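Local coordinates for protein putative oxidoreductase (Magnetospirillum magnetotacticum, PDB 3C1A) that probably catalyses an NAD(P)-dependent oxidation or reduction of an unidentified substrate, as a member of the GFO/IDH/MocA oxidoreductase family, at residues Arg233-Val244 / Thr254-Pro265; Gly203-Leu211 / His221-Asp229. All blocks are in the same frame, centred on the assembly; numbering follows the deposited sequence.

Contact 1 of 2, residues Arg233-Val244 / Thr254-Pro265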
# COMPACT_ATOMS: atom_id res chain seq x y z
N ARG A 233 12.50 6.97 0.07
CA ARG A 233 12.71 7.89 1.19
C ARG A 233 11.59 8.88 1.25
O ARG A 233 10.96 9.18 0.23
CB ARG A 233 14.06 8.58 1.11
CG ARG A 233 14.41 9.16 -0.23
CD ARG A 233 15.78 9.79 -0.14
NE ARG A 233 16.18 10.44 -1.39
CZ ARG A 233 17.22 11.25 -1.50
NH1 ARG A 233 17.95 11.55 -0.42
NH2 ARG A 233 17.52 11.79 -2.68
N LEU A 234 11.31 9.37 2.45
CA LEU A 234 10.40 10.50 2.58
C LEU A 234 10.88 11.45 3.67
O LEU A 234 11.71 11.08 4.50
CB LEU A 234 8.96 10.04 2.81
CG LEU A 234 8.58 9.34 4.12
CD1 LEU A 234 8.52 10.28 5.38
CD2 LEU A 234 7.24 8.66 3.85
N ALA A 235 10.40 12.69 3.64
CA ALA A 235 10.80 13.67 4.63
C ALA A 235 9.58 14.49 4.95
O ALA A 235 8.86 14.82 4.03
CB ALA A 235 11.91 14.55 4.09
N VAL A 236 9.33 14.79 6.21
CA VAL A 236 8.22 15.68 6.60
C VAL A 236 8.84 16.93 7.23
O VAL A 236 9.52 16.85 8.24
CB VAL A 236 7.17 15.01 7.55
CG1 VAL A 236 6.05 16.01 7.91
CG2 VAL A 236 6.54 13.79 6.88
N PHE A 237 8.65 18.08 6.59
CA PHE A 237 9.32 19.30 7.01
C PHE A 237 8.35 20.09 7.87
O PHE A 237 7.24 20.42 7.45
CB PHE A 237 9.77 20.17 5.81
CG PHE A 237 10.71 19.46 4.87
CD1 PHE A 237 12.09 19.53 5.03
CD2 PHE A 237 10.21 18.76 3.78
CE1 PHE A 237 12.94 18.89 4.18
CE2 PHE A 237 11.07 18.11 2.90
CZ PHE A 237 12.43 18.16 3.11
N GLY A 238 8.77 20.42 9.07
CA GLY A 238 7.94 21.28 9.92
C GLY A 238 8.67 22.52 10.34
O GLY A 238 9.85 22.73 10.01
N GLU A 239 7.99 23.35 11.13
CA GLU A 239 8.57 24.61 11.60
C GLU A 239 9.79 24.42 12.52
O GLU A 239 10.65 25.30 12.62
CB GLU A 239 7.55 25.40 12.40
CG GLU A 239 6.42 25.93 11.61
CD GLU A 239 5.49 26.76 12.45
OE1 GLU A 239 5.56 26.65 13.70
OE2 GLU A 239 4.68 27.50 11.85
N ALA A 240 9.84 23.29 13.21
CA ALA A 240 10.82 23.08 14.29
C ALA A 240 11.76 21.91 14.08
O ALA A 240 12.68 21.75 14.85
CB ALA A 240 10.08 22.93 15.62
N GLY A 241 11.56 21.14 13.01
CA GLY A 241 12.35 19.94 12.73
C GLY A 241 11.88 19.31 11.43
O GLY A 241 10.97 19.80 10.80
N THR A 242 12.57 18.27 11.00
CA THR A 242 12.27 17.55 9.76
C THR A 242 12.37 16.07 10.12
O THR A 242 13.34 15.66 10.75
CB THR A 242 13.30 17.90 8.66
OG1 THR A 242 13.33 19.33 8.44
CG2 THR A 242 12.97 17.17 7.35
N LEU A 243 11.35 15.28 9.77
CA LEU A 243 11.40 13.83 9.98
C LEU A 243 11.62 13.17 8.65
O LEU A 243 10.92 13.49 7.68
CB LEU A 243 10.10 13.34 10.60
CG LEU A 243 9.95 13.76 12.06
CD1 LEU A 243 8.53 13.68 12.54
CD2 LEU A 243 10.89 12.88 12.90
N VAL A 244 12.61 12.30 8.58
CA VAL A 244 12.98 11.56 7.37
C VAL A 244 12.95 10.03 7.58
O VAL A 244 13.45 9.51 8.56
CB VAL A 244 14.39 11.98 6.84
CG1 VAL A 244 14.79 11.15 5.59
CG2 VAL A 244 14.48 13.46 6.52
N THR A 254 14.81 9.37 11.36
CA THR A 254 15.77 10.35 11.89
C THR A 254 15.12 11.73 12.05
O THR A 254 14.33 12.18 11.19
CB THR A 254 17.01 10.49 10.98
OG1 THR A 254 16.61 10.75 9.64
CG2 THR A 254 17.79 9.24 10.98
N LEU A 255 15.47 12.39 13.17
CA LEU A 255 15.11 13.78 13.41
C LEU A 255 16.24 14.73 13.01
O LEU A 255 17.41 14.53 13.37
CB LEU A 255 14.73 14.01 14.87
CG LEU A 255 14.23 15.43 15.20
CD1 LEU A 255 12.97 15.78 14.42
CD2 LEU A 255 13.97 15.54 16.69
N HIS A 256 15.88 15.73 12.21
CA HIS A 256 16.84 16.70 11.69
C HIS A 256 16.38 18.11 12.01
O HIS A 256 15.22 18.31 12.35
CB HIS A 256 16.97 16.55 10.19
CG HIS A 256 17.53 15.24 9.78
ND1 HIS A 256 18.85 15.06 9.43
CD2 HIS A 256 16.94 14.02 9.68
CE1 HIS A 256 19.05 13.79 9.11
NE2 HIS A 256 17.91 13.14 9.27
N PRO A 257 17.28 19.10 11.90
CA PRO A 257 16.83 20.47 12.10
C PRO A 257 15.76 20.95 11.14
O PRO A 257 15.56 20.36 10.09
CB PRO A 257 18.11 21.30 11.93
CG PRO A 257 19.22 20.31 12.25
CD PRO A 257 18.73 19.02 11.67
N PRO A 258 15.09 22.05 11.49
CA PRO A 258 14.15 22.65 10.56
C PRO A 258 14.80 23.19 9.27
O PRO A 258 16.00 23.50 9.21
CB PRO A 258 13.52 23.78 11.38
CG PRO A 258 14.54 24.12 12.44
CD PRO A 258 15.21 22.80 12.75
N GLN A 259 13.99 23.30 8.23
CA GLN A 259 14.45 23.93 7.01
C GLN A 259 13.40 24.91 6.52
O GLN A 259 12.24 24.88 6.96
CB GLN A 259 14.65 22.87 5.94
CG GLN A 259 15.45 21.69 6.42
CD GLN A 259 16.03 20.91 5.28
OE1 GLN A 259 15.54 21.03 4.16
NE2 GLN A 259 17.10 20.14 5.54
N PRO A 260 13.81 25.83 5.67
CA PRO A 260 12.90 26.42 4.70
C PRO A 260 12.97 25.83 3.26
O PRO A 260 11.98 25.90 2.55
CB PRO A 260 13.30 27.88 4.71
CG PRO A 260 14.73 27.91 5.41
CD PRO A 260 15.11 26.51 5.68
N ASP A 261 14.10 25.25 2.84
CA ASP A 261 14.31 24.93 1.40
C ASP A 261 13.64 23.65 0.87
O ASP A 261 13.55 23.46 -0.36
CB ASP A 261 15.80 24.91 1.04
CG ASP A 261 16.59 23.87 1.83
OD1 ASP A 261 16.06 22.78 2.10
OD2 ASP A 261 17.76 24.13 2.16
N GLY A 262 13.19 22.77 1.75
CA GLY A 262 12.58 21.52 1.30
C GLY A 262 13.54 20.53 0.67
O GLY A 262 13.10 19.56 0.07
N ASN A 263 14.84 20.74 0.82
CA ASN A 263 15.84 19.85 0.33
C ASN A 263 16.02 18.72 1.30
O ASN A 263 15.80 18.88 2.48
CB ASN A 263 17.20 20.57 0.21
CG ASN A 263 17.31 21.46 -1.03
OD1 ASN A 263 16.56 21.31 -2.01
ND2 ASN A 263 18.27 22.38 -0.98
N TRP A 264 16.48 17.58 0.80
CA TRP A 264 16.79 16.46 1.65
C TRP A 264 17.85 16.84 2.67
O TRP A 264 18.93 17.29 2.30
CB TRP A 264 17.32 15.30 0.82
CG TRP A 264 16.36 14.71 -0.09
CD1 TRP A 264 16.37 14.81 -1.43
CD2 TRP A 264 15.23 13.90 0.25
NE1 TRP A 264 15.31 14.12 -1.97
CE2 TRP A 264 14.60 13.54 -0.95
CE3 TRP A 264 14.69 13.43 1.46
CZ2 TRP A 264 13.47 12.74 -0.99
CZ3 TRP A 264 13.57 12.65 1.41
CH2 TRP A 264 12.97 12.32 0.19
N PRO A 265 17.55 16.65 3.95
CA PRO A 265 18.59 16.84 4.93
C PRO A 265 19.88 16.08 4.63
O PRO A 265 19.85 14.88 4.36
CB PRO A 265 17.95 16.34 6.22
CG PRO A 265 16.51 16.62 6.02
CD PRO A 265 16.27 16.31 4.59
O HOH W 1 11.77 21.54 8.19
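R233 lies along one face of the W264 indole. Its CB starts 4.0 Å from W264 CH2, at the far end of the six-membered ring. CG comes closer, 3.5 Å from the same CH2. CD sits over the centre of the six-membered ring as a CH-pi contact. NE passes above the ring fusion at CE2. CZ stands 3.5 Å from the centroid of the five-membered ring, a cation-pi contact, with the guanidinium plane 8° from the indole plane. NH1 lies over W264 CG; NH2 and W264 NE1 face each other as donors, unbonded. With R233 CG between backbone N and carbonyl carbon (chi1 48°), the chain runs extended to NE along the indole. NE also forms a salt bridge to E154, and R152 makes a cation-pi contact with W264. Without the indole, as with an alanine at W264, the R233 guanidinium would probably lose its stacking surface and the A235 methyl its cover.

F237 takes G262 CA over one ring face, 3.9 Å from the centroid. The backbone O of N263 lies at the ring edge. T242 OG1 donates to P257 O at 3.0 Å and accepts from a water. That water also donates to G238 O and accepts from Q259 N, so it ties the 238-242 turn to the opposing loop. T242 CG2 and P265 CG reach toward each other. V244 and P265 slide past each other in opposite directions, V244 CG2 3.8 Å from P265 CG.

Strands 242-244 and 254-256 pair through T242-H256 and V244-T254, with L243-L255 as the non-hydrogen-bonded pair between them. This is an antiparallel beta hairpin of the mixed sheet in the C-terminal domain. The loop after its second strand folds back over the sheet face that carries A235 and F237.

Contact 2 of 2, residues Gly203-Leu211 / His221-Asp229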
# COMPACT_ATOMS: atom_id res chain seq x y z
N GLY A 203 10.12 -1.95 -24.55
CA GLY A 203 8.67 -1.90 -24.78
C GLY A 203 7.82 -1.45 -23.59
O GLY A 203 6.60 -1.34 -23.74
N GLY A 204 8.45 -1.17 -22.44
CA GLY A 204 7.77 -0.63 -21.25
C GLY A 204 8.10 0.84 -20.96
O GLY A 204 9.17 1.31 -21.32
N GLU A 205 7.18 1.54 -20.29
CA GLU A 205 7.37 2.95 -19.88
C GLU A 205 8.61 3.10 -18.99
O GLU A 205 8.78 2.38 -18.01
CB GLU A 205 6.14 3.49 -19.12
CG GLU A 205 6.03 5.05 -19.09
CD GLU A 205 4.79 5.60 -18.36
OE1 GLU A 205 4.51 5.14 -17.22
OE2 GLU A 205 4.10 6.50 -18.93
N ALA A 206 9.43 4.08 -19.33
CA ALA A 206 10.66 4.39 -18.62
C ALA A 206 10.59 5.90 -18.39
O ALA A 206 10.48 6.68 -19.35
CB ALA A 206 11.88 4.04 -19.48
N GLY A 207 10.64 6.32 -17.13
CA GLY A 207 10.55 7.73 -16.83
C GLY A 207 10.63 8.18 -15.40
O GLY A 207 10.96 7.41 -14.49
N ASP A 208 10.32 9.47 -15.25
CA ASP A 208 10.56 10.28 -14.05
C ASP A 208 9.40 11.25 -13.93
O ASP A 208 9.30 12.15 -14.74
CB ASP A 208 11.86 11.06 -14.24
CG ASP A 208 12.35 11.77 -12.97
OD1 ASP A 208 11.63 11.78 -11.93
OD2 ASP A 208 13.47 12.38 -13.02
N VAL A 209 8.54 11.06 -12.91
CA VAL A 209 7.38 11.91 -12.72
C VAL A 209 7.37 12.41 -11.28
O VAL A 209 7.85 11.74 -10.37
CB VAL A 209 6.06 11.21 -13.06
CG1 VAL A 209 5.84 10.01 -12.14
CG2 VAL A 209 4.87 12.18 -12.99
N THR A 210 6.93 13.66 -11.12
CA THR A 210 6.63 14.19 -9.80
C THR A 210 5.14 14.55 -9.70
O THR A 210 4.62 15.30 -10.54
CB THR A 210 7.53 15.38 -9.43
OG1 THR A 210 8.86 14.87 -9.19
CG2 THR A 210 7.00 16.03 -8.12
N LEU A 211 4.48 13.99 -8.69
CA LEU A 211 3.11 14.34 -8.33
C LEU A 211 3.11 15.45 -7.29
O LEU A 211 3.79 15.34 -6.28
CB LEU A 211 2.32 13.15 -7.78
CG LEU A 211 2.33 11.87 -8.62
CD1 LEU A 211 1.34 10.91 -8.04
CD2 LEU A 211 2.03 12.15 -10.09
N HIS A 221 5.23 16.70 -2.60
CA HIS A 221 5.83 16.35 -3.90
C HIS A 221 6.30 14.89 -3.84
O HIS A 221 7.16 14.50 -3.02
CB HIS A 221 7.01 17.24 -4.29
CG HIS A 221 6.68 18.70 -4.36
ND1 HIS A 221 7.27 19.63 -3.53
CD2 HIS A 221 5.84 19.40 -5.15
CE1 HIS A 221 6.79 20.83 -3.80
NE2 HIS A 221 5.93 20.72 -4.79
N ILE A 222 5.74 14.09 -4.72
CA ILE A 222 6.00 12.66 -4.76
C ILE A 222 6.73 12.32 -6.03
O ILE A 222 6.14 12.37 -7.10
CB ILE A 222 4.68 11.89 -4.73
CG1 ILE A 222 3.94 12.12 -3.41
CG2 ILE A 222 4.85 10.40 -5.12
CD1 ILE A 222 2.45 11.57 -3.43
N ARG A 223 8.00 11.96 -5.92
CA ARG A 223 8.78 11.60 -7.10
C ARG A 223 8.85 10.07 -7.30
O ARG A 223 9.20 9.33 -6.38
CB ARG A 223 10.18 12.20 -7.04
CG ARG A 223 10.93 12.15 -8.39
CD ARG A 223 12.42 12.22 -8.23
NE ARG A 223 13.09 12.04 -9.52
CZ ARG A 223 14.38 11.71 -9.66
NH1 ARG A 223 15.17 11.55 -8.60
NH2 ARG A 223 14.88 11.57 -10.88
N LEU A 224 8.50 9.64 -8.52
CA LEU A 224 8.54 8.26 -9.01
C LEU A 224 9.39 8.22 -10.29
O LEU A 224 9.05 8.88 -11.30
CB LEU A 224 7.14 7.74 -9.35
CG LEU A 224 5.97 8.10 -8.43
CD1 LEU A 224 4.58 7.77 -9.04
CD2 LEU A 224 6.16 7.45 -7.04
N CYS A 225 10.47 7.46 -10.23
CA CYS A 225 11.42 7.29 -11.33
C CYS A 225 11.97 5.85 -11.42
O CYS A 225 12.57 5.33 -10.47
CB CYS A 225 12.54 8.27 -11.17
SG CYS A 225 13.79 8.06 -12.46
N ASN A 226 11.71 5.20 -12.56
CA ASN A 226 12.08 3.79 -12.76
C ASN A 226 13.37 3.62 -13.60
O ASN A 226 13.62 2.53 -14.16
CB ASN A 226 10.93 2.95 -13.32
CG ASN A 226 10.50 3.36 -14.74
OD1 ASN A 226 10.96 4.36 -15.26
ND2 ASN A 226 9.60 2.58 -15.34
N THR A 227 14.20 4.67 -13.62
CA THR A 227 15.47 4.63 -14.33
C THR A 227 16.65 4.98 -13.43
O THR A 227 17.67 5.44 -13.91
CB THR A 227 15.41 5.55 -15.56
OG1 THR A 227 15.14 6.91 -15.17
CG2 THR A 227 14.33 5.12 -16.52
N MSE A 228 16.54 4.77 -12.12
CA MSE A 228 17.60 5.14 -11.17
C MSE A 228 17.83 4.04 -10.15
O MSE A 228 17.03 3.11 -10.03
CB MSE A 228 17.27 6.46 -10.43
CG MSE A 228 16.05 6.38 -9.60
SE MSE A 228 15.53 7.94 -8.62
CE MSE A 228 16.32 7.52 -6.94
N ASP A 229 18.91 4.13 -9.39
CA ASP A 229 19.16 3.12 -8.37
C ASP A 229 18.02 3.01 -7.34
O ASP A 229 17.37 3.98 -7.01
CB ASP A 229 20.47 3.36 -7.62
CG ASP A 229 21.71 2.96 -8.43
OD1 ASP A 229 21.60 2.41 -9.54
OD2 ASP A 229 22.83 3.15 -7.89
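D208 and R223 cross at a slant on one face of the hairpin, with carboxylate and guanidinium planes 45° apart. The grip is side-on. R223 NE donates to D208 OD1 at 2.8 Å, on the syn side, and NH2 donates to OD2 at 2.7 Å from above the carboxylate plane. Both oxygens lie near the guanidinium plane. With CG anti to the backbone N (chi1 -166°) and an extended chain, R223 runs along the sheet to the acid. Its NH1 makes a second salt bridge, to E154, so two carboxylates fix its rotation. T210 OG1 lies beside the R223 stem, 3.5 Å from CG.

V209 and L224 occupy the other face. They lie side by side and point the same way, with V209 CG1 3.8 Å from L224 CB. L211 and I222 meet at their CB atoms. Helix 168-184 covers V209, L211 and L224.

The N226 side chain extends the pairing at one end. Its OD1 accepts from G207 N at 2.7 Å, in the carbonyl plane, and its ND2 donates to E205 O at 2.8 Å, near the amide plane. The side-chain amide holds two backbone groups of the facing strand, while N226 N bonds to G207 O.

Hydrogen-bonded pairs V209-L224 and L211-I222 alternate with D208-C225 and T210-R223. Such alternation marks antiparallel pairing. Strands 204-215 and 218-225 are consecutive, forming a beta hairpin in the sheet of the GFO/IDH/MocA C-terminal domain.

In the fold
Both contacts belong to the mixed sheet of the C-terminal domain, with centres about 23 Å apart. They follow one another along the chain: contact 2 closes at D229, and strand 229-238 leads into contact 1. Strand 148-158 lies between strands 218-225 and 229-238 in the sheet, so it and 229-238 separate the two hairpins. Its E154 joins the contacts electrostatically, with OE1 bridged to R233 of contact 1 and OE2 to R223 of contact 2. The same helix 168-184 that covers contact 2 also packs on L234 and V236 of contact 1. A tetraethylene glycol, probably from crystallisation, lies about 4 Å from the L234 side chain.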